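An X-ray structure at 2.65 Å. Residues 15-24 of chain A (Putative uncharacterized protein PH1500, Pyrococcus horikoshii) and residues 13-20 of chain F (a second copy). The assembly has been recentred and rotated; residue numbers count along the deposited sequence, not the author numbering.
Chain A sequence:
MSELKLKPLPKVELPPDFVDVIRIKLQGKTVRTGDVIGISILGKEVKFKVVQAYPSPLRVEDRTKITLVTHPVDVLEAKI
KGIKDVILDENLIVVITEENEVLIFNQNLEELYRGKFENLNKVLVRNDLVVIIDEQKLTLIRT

Chain A (15-24) PPDFVDVIRI
Chain F, residues 13-20: ELPPDFVD

Two copies of one protein meet here through apolar side chains: 444 Å² is buried, both sides summed, and no hydrogen bond crosses. The CA register pairs A:Pro16 with F:Val19 (5.4 Å between CA atoms), A:Asp17 with F:Asp17 (5.7 Å, CA to CA), A:Val19 with F:Leu14 (7.0 Å, CA to CA) and A:Asp20 with F:Pro16 (6.5 Å, CA to CA); as chain A rises, the chain F numbering falls to F:Leu14, then steps back to F:Pro16.

In chain A, a type I turn from A:Pro15 to A:Phe18 (A:Phe18 N to A:Pro15 O, 3.3 Å) leads into a helix, where A:Arg23 N hydrogen-bonds to A:Val19 O at 2.9 Å. Chain F approaches in extended form through F:Leu14 (-101/122) and F:Pro16 (-57/143), reverses the sign of phi at F:Asp17 (53/52), and enters its helix at F:Phe18.

A:Pro16, C-gamma endo, points its CA-to-CB bond toward chain F. Its compact ring serves two neighbours: CB lies 3.5 Å from F:Phe18 CD2, and CG 3.7 Å from F:Val19 CB. Both partners' CA-to-CB bonds point toward chain A; buried F:Phe18 is t (170°, chi2 73°), laying CD2 by that CB, and F:Val19 is p (40°).

F:Leu14, m then t (-69°, 171°), has the largest covered area, 75 Å². Its CD1 reaches A:Phe18 CE1 at 3.7 Å. A:Phe18 starts sideways, but p chi1 (76°) with chi2 -79° brings its ring end nearer, obliquely. Buried A:Val19 points toward chain F, and p (47°) carries CG1 to 3.9 Å from F:Leu14 CB.

The polar contacts add no hydrogen bond. A:Asp20, m (-56°, chi2 -10°), places OD2 3.6 Å from F:Asp17 N, yet also 3.7 Å from F:Asp17 OD1, a close approach of like charges. F:Asp17, m (-62°), starts away but its end comes nearer; it occupies the N-cap position without a side-chain capping bond. A:Arg23 has off-well chi1 (-111°), then an extended chain; NH1 stops 4.3 Å from F:Leu14 O, near the guanidinium plane.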

# COMPACT_ATOMS: atom_id res chain seq x y z
N PRO A 15 16.73 23.72 35.27
CA PRO A 15 17.64 23.49 36.40
C PRO A 15 17.21 22.22 37.12
O PRO A 15 16.02 21.93 37.16
CB PRO A 15 17.41 24.72 37.29
CG PRO A 15 16.03 25.16 36.95
CD PRO A 15 15.87 24.89 35.49
N PRO A 16 18.17 21.45 37.65
CA PRO A 16 17.86 20.13 38.22
C PRO A 16 17.00 20.18 39.48
O PRO A 16 16.40 19.17 39.85
CB PRO A 16 19.25 19.53 38.53
CG PRO A 16 20.26 20.58 38.17
CD PRO A 16 19.56 21.87 37.92
N ASP A 17 16.94 21.34 40.14
CA ASP A 17 16.17 21.49 41.37
C ASP A 17 14.81 22.18 41.20
O ASP A 17 14.22 22.63 42.18
CB ASP A 17 17.00 22.21 42.44
CG ASP A 17 17.47 23.57 41.98
OD1 ASP A 17 17.61 23.78 40.75
OD2 ASP A 17 17.72 24.44 42.84
N PHE A 18 14.33 22.27 39.96
CA PHE A 18 13.05 22.93 39.66
C PHE A 18 11.87 22.28 40.38
O PHE A 18 10.86 22.93 40.69
CB PHE A 18 12.80 22.95 38.15
CG PHE A 18 12.36 21.63 37.58
CD1 PHE A 18 13.28 20.62 37.33
CD2 PHE A 18 11.03 21.39 37.29
CE1 PHE A 18 12.88 19.41 36.81
CE2 PHE A 18 10.62 20.18 36.76
CZ PHE A 18 11.54 19.19 36.52
N VAL A 19 12.00 20.98 40.62
CA VAL A 19 10.96 20.19 41.27
C VAL A 19 10.58 20.77 42.63
O VAL A 19 9.41 20.74 43.02
CB VAL A 19 11.39 18.70 41.38
CG1 VAL A 19 12.81 18.59 41.92
CG2 VAL A 19 10.42 17.91 42.24
N ASP A 20 11.56 21.30 43.35
CA ASP A 20 11.32 21.96 44.63
C ASP A 20 10.38 23.16 44.49
O ASP A 20 9.41 23.32 45.25
CB ASP A 20 12.65 22.39 45.25
CG ASP A 20 13.61 21.23 45.41
OD1 ASP A 20 13.17 20.07 45.22
OD2 ASP A 20 14.79 21.47 45.75
N VAL A 21 10.68 24.02 43.51
CA VAL A 21 9.84 25.18 43.21
C VAL A 21 8.42 24.74 42.86
O VAL A 21 7.44 25.32 43.35
CB VAL A 21 10.43 25.99 42.04
CG1 VAL A 21 9.54 27.17 41.69
CG2 VAL A 21 11.84 26.47 42.38
N ILE A 22 8.32 23.70 42.03
CA ILE A 22 7.01 23.14 41.67
C ILE A 22 6.25 22.69 42.92
O ILE A 22 5.05 22.93 43.05
CB ILE A 22 7.15 21.96 40.69
CG1 ILE A 22 7.68 22.44 39.34
CG2 ILE A 22 5.81 21.26 40.50
CD1 ILE A 22 7.62 21.39 38.25
N ARG A 23 6.98 22.05 43.83
CA ARG A 23 6.42 21.57 45.08
C ARG A 23 5.85 22.72 45.89
O ARG A 23 4.76 22.61 46.45
CB ARG A 23 7.49 20.82 45.88
CG ARG A 23 7.25 19.33 45.98
CD ARG A 23 8.23 18.69 46.95
NE ARG A 23 7.99 17.26 47.10
CZ ARG A 23 8.57 16.32 46.35
NH1 ARG A 23 9.43 16.67 45.41
NH2 ARG A 23 8.29 15.04 46.55
N ILE A 24 6.60 23.82 45.97
CA ILE A 24 6.11 25.00 46.68
C ILE A 24 4.86 25.57 46.00
O ILE A 24 3.95 26.06 46.67
CB ILE A 24 7.20 26.10 46.78
CG1 ILE A 24 8.39 25.59 47.60
CG2 ILE A 24 6.64 27.36 47.43
CD1 ILE A 24 9.58 26.52 47.56
N GLU F 13 12.64 9.96 38.68
CA GLU F 13 11.97 10.39 39.91
C GLU F 13 12.91 11.31 40.66
O GLU F 13 14.05 10.95 40.96
CB GLU F 13 11.60 9.18 40.76
CG GLU F 13 10.91 9.52 42.08
CD GLU F 13 10.59 8.30 42.91
OE1 GLU F 13 10.74 7.17 42.40
OE2 GLU F 13 10.18 8.46 44.08
N LEU F 14 12.45 12.52 40.96
CA LEU F 14 13.34 13.56 41.46
C LEU F 14 13.28 13.77 42.97
O LEU F 14 12.23 14.06 43.54
CB LEU F 14 13.05 14.88 40.74
CG LEU F 14 13.45 14.90 39.26
CD1 LEU F 14 12.93 16.15 38.57
CD2 LEU F 14 14.96 14.80 39.12
N PRO F 15 14.44 13.61 43.63
CA PRO F 15 14.61 13.87 45.07
C PRO F 15 14.95 15.34 45.32
O PRO F 15 15.38 16.03 44.40
CB PRO F 15 15.80 12.99 45.42
CG PRO F 15 16.63 13.00 44.18
CD PRO F 15 15.66 13.05 43.03
N PRO F 16 14.74 15.81 46.56
CA PRO F 16 15.12 17.17 46.93
C PRO F 16 16.61 17.41 46.69
O PRO F 16 17.41 16.49 46.91
CB PRO F 16 14.83 17.23 48.44
CG PRO F 16 14.19 15.92 48.81
CD PRO F 16 13.87 15.17 47.56
N ASP F 17 16.97 18.61 46.24
CA ASP F 17 18.36 18.96 45.96
C ASP F 17 19.02 17.96 45.02
O ASP F 17 20.10 17.42 45.31
CB ASP F 17 19.16 19.12 47.25
CG ASP F 17 18.63 20.22 48.14
OD1 ASP F 17 17.96 21.14 47.61
OD2 ASP F 17 18.88 20.18 49.36
N PHE F 18 18.36 17.71 43.90
CA PHE F 18 18.78 16.68 42.95
C PHE F 18 20.13 17.00 42.30
O PHE F 18 20.86 16.10 41.87
CB PHE F 18 17.68 16.51 41.89
CG PHE F 18 18.07 15.67 40.72
CD1 PHE F 18 18.19 14.30 40.84
CD2 PHE F 18 18.28 16.25 39.48
CE1 PHE F 18 18.55 13.52 39.74
CE2 PHE F 18 18.63 15.48 38.38
CZ PHE F 18 18.76 14.11 38.52
N VAL F 19 20.47 18.29 42.26
CA VAL F 19 21.74 18.73 41.70
C VAL F 19 22.92 18.26 42.56
O VAL F 19 23.91 17.74 42.03
CB VAL F 19 21.77 20.27 41.53
CG1 VAL F 19 21.12 20.96 42.72
CG2 VAL F 19 23.20 20.76 41.34
N ASP F 20 22.80 18.42 43.87
CA ASP F 20 23.81 17.93 44.79
C ASP F 20 23.94 16.42 44.70
O ASP F 20 25.04 15.87 44.76
CB ASP F 20 23.49 18.34 46.23
CG ASP F 20 23.59 19.84 46.45
OD1 ASP F 20 24.29 20.50 45.66
OD2 ASP F 20 22.97 20.34 47.41